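Side-chain contacts in glutathione s-transferase I (Zea mays, PDB 1AXD), which transfers glutathione to electrophilic compounds, herbicides among them, and so takes part in their detoxification: residues L62-S67 against C71-R76; C17-E22 against A163-V168. All blocks are in the same frame, centred on the assembly; numbering follows the deposited sequence.

Contact 1. Residues L62-S67 against C71-R76; sequences LYLFES and CKYAAR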
loop_
_atom_site.group_PDB
_atom_site.type_symbol
_atom_site.label_atom_id
_atom_site.label_comp_id
_atom_site.label_asym_id
_atom_site.label_seq_id
_atom_site.Cartn_x
_atom_site.Cartn_y
_atom_site.Cartn_z
ATOM N N LEU A 62 -12.044 2.943 -19.151
ATOM C CA LEU A 62 -10.952 2.678 -18.231
ATOM C C LEU A 62 -11.499 2.054 -16.972
ATOM O O LEU A 62 -12.453 2.578 -16.407
ATOM C CB LEU A 62 -10.218 3.987 -17.906
ATOM C CG LEU A 62 -9.022 3.930 -16.952
ATOM C CD1 LEU A 62 -7.890 3.118 -17.595
ATOM C CD2 LEU A 62 -8.541 5.351 -16.629
ATOM N N TYR A 63 -10.958 0.903 -16.583
ATOM C CA TYR A 63 -11.390 0.213 -15.368
ATOM C C TYR A 63 -10.289 0.236 -14.347
ATOM O O TYR A 63 -9.150 -0.032 -14.693
ATOM C CB TYR A 63 -11.793 -1.234 -15.680
ATOM C CG TYR A 63 -13.188 -1.373 -16.236
ATOM C CD1 TYR A 63 -14.291 -1.022 -15.473
ATOM C CD2 TYR A 63 -13.407 -1.851 -17.519
ATOM C CE1 TYR A 63 -15.575 -1.141 -15.972
ATOM C CE2 TYR A 63 -14.698 -1.973 -18.031
ATOM C CZ TYR A 63 -15.776 -1.613 -17.251
ATOM O OH TYR A 63 -17.063 -1.705 -17.739
ATOM N N LEU A 64 -10.609 0.572 -13.104
ATOM C CA LEU A 64 -9.602 0.624 -12.048
ATOM C C LEU A 64 -10.102 -0.013 -10.787
ATOM O O LEU A 64 -11.308 -0.062 -10.573
ATOM C CB LEU A 64 -9.205 2.070 -11.741
ATOM C CG LEU A 64 -8.556 2.904 -12.843
ATOM C CD1 LEU A 64 -8.569 4.369 -12.440
ATOM C CD2 LEU A 64 -7.126 2.447 -13.082
ATOM N N PHE A 65 -9.179 -0.513 -9.972
ATOM C CA PHE A 65 -9.511 -1.121 -8.695
ATOM C C PHE A 65 -8.405 -0.857 -7.718
ATOM O O PHE A 65 -7.344 -0.426 -8.137
ATOM C CB PHE A 65 -9.858 -2.612 -8.818
ATOM C CG PHE A 65 -8.842 -3.427 -9.545
ATOM C CD1 PHE A 65 -8.818 -3.452 -10.934
ATOM C CD2 PHE A 65 -7.946 -4.226 -8.842
ATOM C CE1 PHE A 65 -7.920 -4.268 -11.616
ATOM C CE2 PHE A 65 -7.035 -5.053 -9.516
ATOM C CZ PHE A 65 -7.025 -5.073 -10.903
ATOM N N GLU A 66 -8.656 -1.140 -6.438
ATOM C CA GLU A 66 -7.748 -0.877 -5.318
ATOM C C GLU A 66 -7.980 0.569 -4.971
ATOM O O GLU A 66 -7.623 1.437 -5.746
ATOM C CB GLU A 66 -6.275 -1.148 -5.658
ATOM C CG GLU A 66 -5.852 -2.601 -5.501
ATOM C CD GLU A 66 -5.893 -3.086 -4.060
ATOM O OE1 GLU A 66 -5.772 -2.261 -3.131
ATOM O OE2 GLU A 66 -6.031 -4.304 -3.844
ATOM N N SER A 67 -8.618 0.815 -3.831
ATOM C CA SER A 67 -8.957 2.156 -3.392
ATOM C C SER A 67 -7.883 3.200 -3.534
ATOM O O SER A 67 -8.131 4.218 -4.165
ATOM C CB SER A 67 -9.522 2.124 -1.962
ATOM O OG SER A 67 -8.602 1.583 -1.030
ATOM N N CYS A 71 -7.747 6.590 -5.952
ATOM C CA CYS A 71 -7.564 7.900 -5.349
ATOM C C CYS A 71 -6.517 8.693 -6.088
ATOM O O CYS A 71 -6.781 9.818 -6.450
ATOM C CB CYS A 71 -7.176 7.762 -3.862
ATOM S SG CYS A 71 -8.377 6.912 -2.761
ATOM N N LYS A 72 -5.345 8.126 -6.337
ATOM C CA LYS A 72 -4.309 8.864 -7.047
ATOM C C LYS A 72 -4.792 9.268 -8.404
ATOM O O LYS A 72 -4.429 10.323 -8.871
ATOM C CB LYS A 72 -3.025 8.045 -7.175
ATOM C CG LYS A 72 -2.436 7.599 -5.860
ATOM C CD LYS A 72 -1.066 6.965 -6.053
ATOM C CE LYS A 72 -0.564 6.262 -4.778
ATOM N NZ LYS A 72 -1.376 5.063 -4.376
ATOM N N TYR A 73 -5.611 8.448 -9.044
ATOM C CA TYR A 73 -6.137 8.783 -10.360
ATOM C C TYR A 73 -7.074 9.969 -10.339
ATOM O O TYR A 73 -6.981 10.814 -11.209
ATOM C CB TYR A 73 -6.861 7.585 -10.948
ATOM C CG TYR A 73 -7.518 7.862 -12.277
ATOM C CD1 TYR A 73 -6.775 7.880 -13.449
ATOM C CD2 TYR A 73 -8.893 8.046 -12.369
ATOM C CE1 TYR A 73 -7.380 8.060 -14.670
ATOM C CE2 TYR A 73 -9.508 8.226 -13.592
ATOM C CZ TYR A 73 -8.745 8.229 -14.736
ATOM O OH TYR A 73 -9.351 8.345 -15.957
ATOM N N ALA A 74 -7.999 10.022 -9.394
ATOM C CA ALA A 74 -8.925 11.139 -9.339
ATOM C C ALA A 74 -8.196 12.445 -9.129
ATOM O O ALA A 74 -8.636 13.471 -9.631
ATOM C CB ALA A 74 -9.949 10.899 -8.246
ATOM N N ALA A 75 -7.100 12.424 -8.377
ATOM C CA ALA A 75 -6.330 13.640 -8.135
ATOM C C ALA A 75 -5.514 13.922 -9.355
ATOM O O ALA A 75 -5.555 15.017 -9.872
ATOM C CB ALA A 75 -5.445 13.469 -6.894
ATOM N N ARG A 76 -4.829 12.906 -9.840
ATOM C CA ARG A 76 -3.989 12.985 -11.022
ATOM C C ARG A 76 -4.766 13.550 -12.227
ATOM O O ARG A 76 -4.176 14.222 -13.060
ATOM C CB ARG A 76 -3.495 11.563 -11.318
ATOM C CG ARG A 76 -2.306 11.427 -12.236
ATOM C CD ARG A 76 -2.142 9.959 -12.653
ATOM N NE ARG A 76 -1.594 9.116 -11.592
ATOM C CZ ARG A 76 -0.339 9.203 -11.165
ATOM N NH1 ARG A 76 0.483 10.096 -11.703
ATOM N NH2 ARG A 76 0.105 8.379 -10.226
#
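L64 lies over one face of the Y73 ring, its CD1 3.9 Å from the ring centroid and only 21° off the ring normal, which defines a CH-pi contact. CD1 is displaced from the centre toward the rim, its nearest ring atoms being CG and CD2, and the two side chains meet at about a right angle. L62 comes from the opposite direction and meets the phenol end obliquely, its CD2 3.5 Å from Y73 CZ. Because Y73 holds CG anti to its backbone N (chi1 176°), the phenol extends from the helix toward the strand, and both leucines, two residues apart, can touch it. Its hydroxyl is hydrogen-bonded to D59 beyond this pair, which ties down the end of the ring.

A short turn joins strand 62-65 to helix 67-78. C71 N donates to S67 O at 3.0 Å, with an N-H...O angle of 142°, in the first turn of the helix. E66, at the N-cap position, and S67 both hydrogen-bond the backbone of the bound lactoylglutathione, consistent with the glutathione site of the thioredoxin-like domain.

Strand 62-65 is an outermost strand of the sheet, paired through L64 with L57 of strand 56-59. Y73 also packs on L57 and on L88 of the second subunit, while C71 and A74 face helix 14-24.

Contact 2. Residues C17-E22 against A163-V168; sequences CATALE and ADLNHV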
loop_
_atom_site.group_PDB
_atom_site.type_symbol
_atom_site.label_atom_id
_atom_site.label_comp_id
_atom_site.label_asym_id
_atom_site.label_seq_id
_atom_site.Cartn_x
_atom_site.Cartn_y
_atom_site.Cartn_z
ATOM N N CYS A 17 -12.301 6.475 -1.556
ATOM C CA CYS A 17 -12.359 6.939 -2.936
ATOM C C CYS A 17 -13.280 8.109 -3.043
ATOM O O CYS A 17 -12.969 9.039 -3.770
ATOM C CB CYS A 17 -12.887 5.831 -3.849
ATOM S SG CYS A 17 -11.945 4.320 -3.820
ATOM N N ALA A 18 -14.433 8.052 -2.371
ATOM C CA ALA A 18 -15.402 9.147 -2.411
ATOM C C ALA A 18 -14.815 10.393 -1.865
ATOM O O ALA A 18 -15.114 11.454 -2.374
ATOM C CB ALA A 18 -16.691 8.759 -1.670
ATOM N N THR A 19 -13.935 10.284 -0.873
ATOM C CA THR A 19 -13.300 11.458 -0.284
ATOM C C THR A 19 -12.454 12.188 -1.299
ATOM O O THR A 19 -12.570 13.394 -1.416
ATOM C CB THR A 19 -12.381 11.075 0.882
ATOM O OG1 THR A 19 -13.088 10.225 1.786
ATOM C CG2 THR A 19 -11.910 12.341 1.636
ATOM N N ALA A 20 -11.596 11.465 -2.012
ATOM C CA ALA A 20 -10.718 12.070 -3.007
ATOM C C ALA A 20 -11.481 12.600 -4.205
ATOM O O ALA A 20 -11.124 13.647 -4.729
ATOM C CB ALA A 20 -9.635 11.058 -3.428
ATOM N N LEU A 21 -12.531 11.899 -4.620
ATOM C CA LEU A 21 -13.314 12.323 -5.764
ATOM C C LEU A 21 -14.017 13.593 -5.433
ATOM O O LEU A 21 -14.055 14.494 -6.257
ATOM C CB LEU A 21 -14.289 11.216 -6.150
ATOM C CG LEU A 21 -13.628 9.967 -6.775
ATOM C CD1 LEU A 21 -14.525 8.722 -6.635
ATOM C CD2 LEU A 21 -13.305 10.212 -8.251
ATOM N N GLU A 22 -14.518 13.696 -4.206
ATOM C CA GLU A 22 -15.214 14.895 -3.746
ATOM C C GLU A 22 -14.280 16.078 -3.650
ATOM O O GLU A 22 -14.693 17.191 -3.923
ATOM C CB GLU A 22 -15.850 14.649 -2.373
ATOM C CG GLU A 22 -17.050 13.708 -2.373
ATOM C CD GLU A 22 -18.259 14.266 -3.114
ATOM O OE1 GLU A 22 -18.329 15.495 -3.307
ATOM O OE2 GLU A 22 -19.156 13.482 -3.492
ATOM N N ALA A 163 -2.287 12.140 1.229
ATOM C CA ALA A 163 -1.911 11.471 2.468
ATOM C C ALA A 163 -2.919 11.768 3.535
ATOM O O ALA A 163 -3.282 10.868 4.270
ATOM C CB ALA A 163 -0.493 11.900 2.903
ATOM N N ASP A 164 -3.410 13.007 3.587
ATOM C CA ASP A 164 -4.388 13.418 4.590
ATOM C C ASP A 164 -5.759 12.888 4.359
ATOM O O ASP A 164 -6.302 12.277 5.258
ATOM C CB ASP A 164 -4.421 14.932 4.697
ATOM C CG ASP A 164 -3.076 15.502 5.040
ATOM O OD1 ASP A 164 -2.746 15.576 6.242
ATOM O OD2 ASP A 164 -2.323 15.842 4.106
ATOM N N LEU A 165 -6.312 13.094 3.161
ATOM C CA LEU A 165 -7.658 12.621 2.807
ATOM C C LEU A 165 -7.795 11.130 2.942
ATOM O O LEU A 165 -8.863 10.656 3.298
ATOM C CB LEU A 165 -8.025 12.998 1.363
ATOM C CG LEU A 165 -8.175 14.426 0.828
ATOM C CD1 LEU A 165 -8.654 15.360 1.946
ATOM C CD2 LEU A 165 -6.863 14.921 0.261
ATOM N N ASN A 166 -6.723 10.392 2.671
ATOM C CA ASN A 166 -6.749 8.934 2.753
ATOM C C ASN A 166 -7.039 8.387 4.141
ATOM O O ASN A 166 -7.268 7.195 4.274
ATOM C CB ASN A 166 -5.433 8.360 2.220
ATOM C CG ASN A 166 -5.403 8.241 0.698
ATOM O OD1 ASN A 166 -6.264 8.766 0.010
ATOM N ND2 ASN A 166 -4.402 7.531 0.177
ATOM N N HIS A 167 -6.998 9.243 5.165
ATOM C CA HIS A 167 -7.261 8.846 6.555
ATOM C C HIS A 167 -8.679 9.133 6.994
ATOM O O HIS A 167 -9.053 8.693 8.059
ATOM C CB HIS A 167 -6.378 9.641 7.518
ATOM C CG HIS A 167 -4.929 9.266 7.509
ATOM N ND1 HIS A 167 -4.011 9.848 6.661
ATOM C CD2 HIS A 167 -4.223 8.435 8.312
ATOM C CE1 HIS A 167 -2.803 9.391 6.940
ATOM N NE2 HIS A 167 -2.904 8.533 7.939
ATOM N N VAL A 168 -9.473 9.867 6.222
ATOM C CA VAL A 168 -10.793 10.194 6.717
ATOM C C VAL A 168 -11.785 9.101 6.884
ATOM O O VAL A 168 -12.291 8.963 7.989
ATOM C CB VAL A 168 -11.428 11.466 6.044
ATOM C CG1 VAL A 168 -10.366 12.546 5.806
ATOM C CG2 VAL A 168 -12.185 11.130 4.786
#
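T19 and V168 point their side chains at each other and meet tip to tip. Both outer atoms of the threonine converge on one methyl: V168 CG2 lies 3.3 Å from T19 OG1 and 3.4 Å from T19 CG2. V168 places this methyl between its own backbone N and carbonyl carbon, the position that turns it toward helix 14-24. On the threonine, OG1 stands beside the backbone N (chi1 -50°) and is hydrogen-bonded to T15 O, one turn back in the same helix. The hydroxyl is thus satisfied within its own helix, and its approach to V168 is one of packing.

T19 CG2, anti to the backbone N, also lies 3.9 Å from L165 CB, and it is equally close to the carbonyl oxygen of that leucine. The same methyl therefore meets both V168 and L165. The backbones are close here, with the T19 and L165 CA atoms 6.5 Å apart. T19 carries the larger part of its segment's share, 67 Å² of the 157 Å² buried between the two segments.

Helix 14-24 belongs to the thioredoxin-like N-terminal domain and 163-168 to the all-helical C-terminal domain, making this a piece of the interdomain interface of the glutathione transferase fold. A type I turn from L165 to V168, with V168 N donating to L165 O at 3.1 Å, brings both apolar residues to bear on T19.

At the start of helix 162-165, D164 OD2 accepts from S161 N, as in one half of an N-capping box. T19 also packs against V205 of helix 200-208, near the C-terminus.

Both contacts are buried, with centres 12 Å apart, but they differ in reach. Contact 1 is local, joining neighbouring elements of the N-terminal domain, whereas contact 2 links segments with 140 residues between them and belonging to different domains. Their chemistry follows: contact 1 combines an aromatic face, a helix-start backbone bond and nearby ligand and subunit partners, while contact 2 is small aliphatic packing with the threonine hydroxyl bonded within its own helix. They touch directly where helices 67-78 and 14-24 meet, A74 CB lying 3.4 Å from L21 CD2 and S67 CA 3.7 Å from C17 SG. C71 of contact 1 also packs on N166 of contact 2.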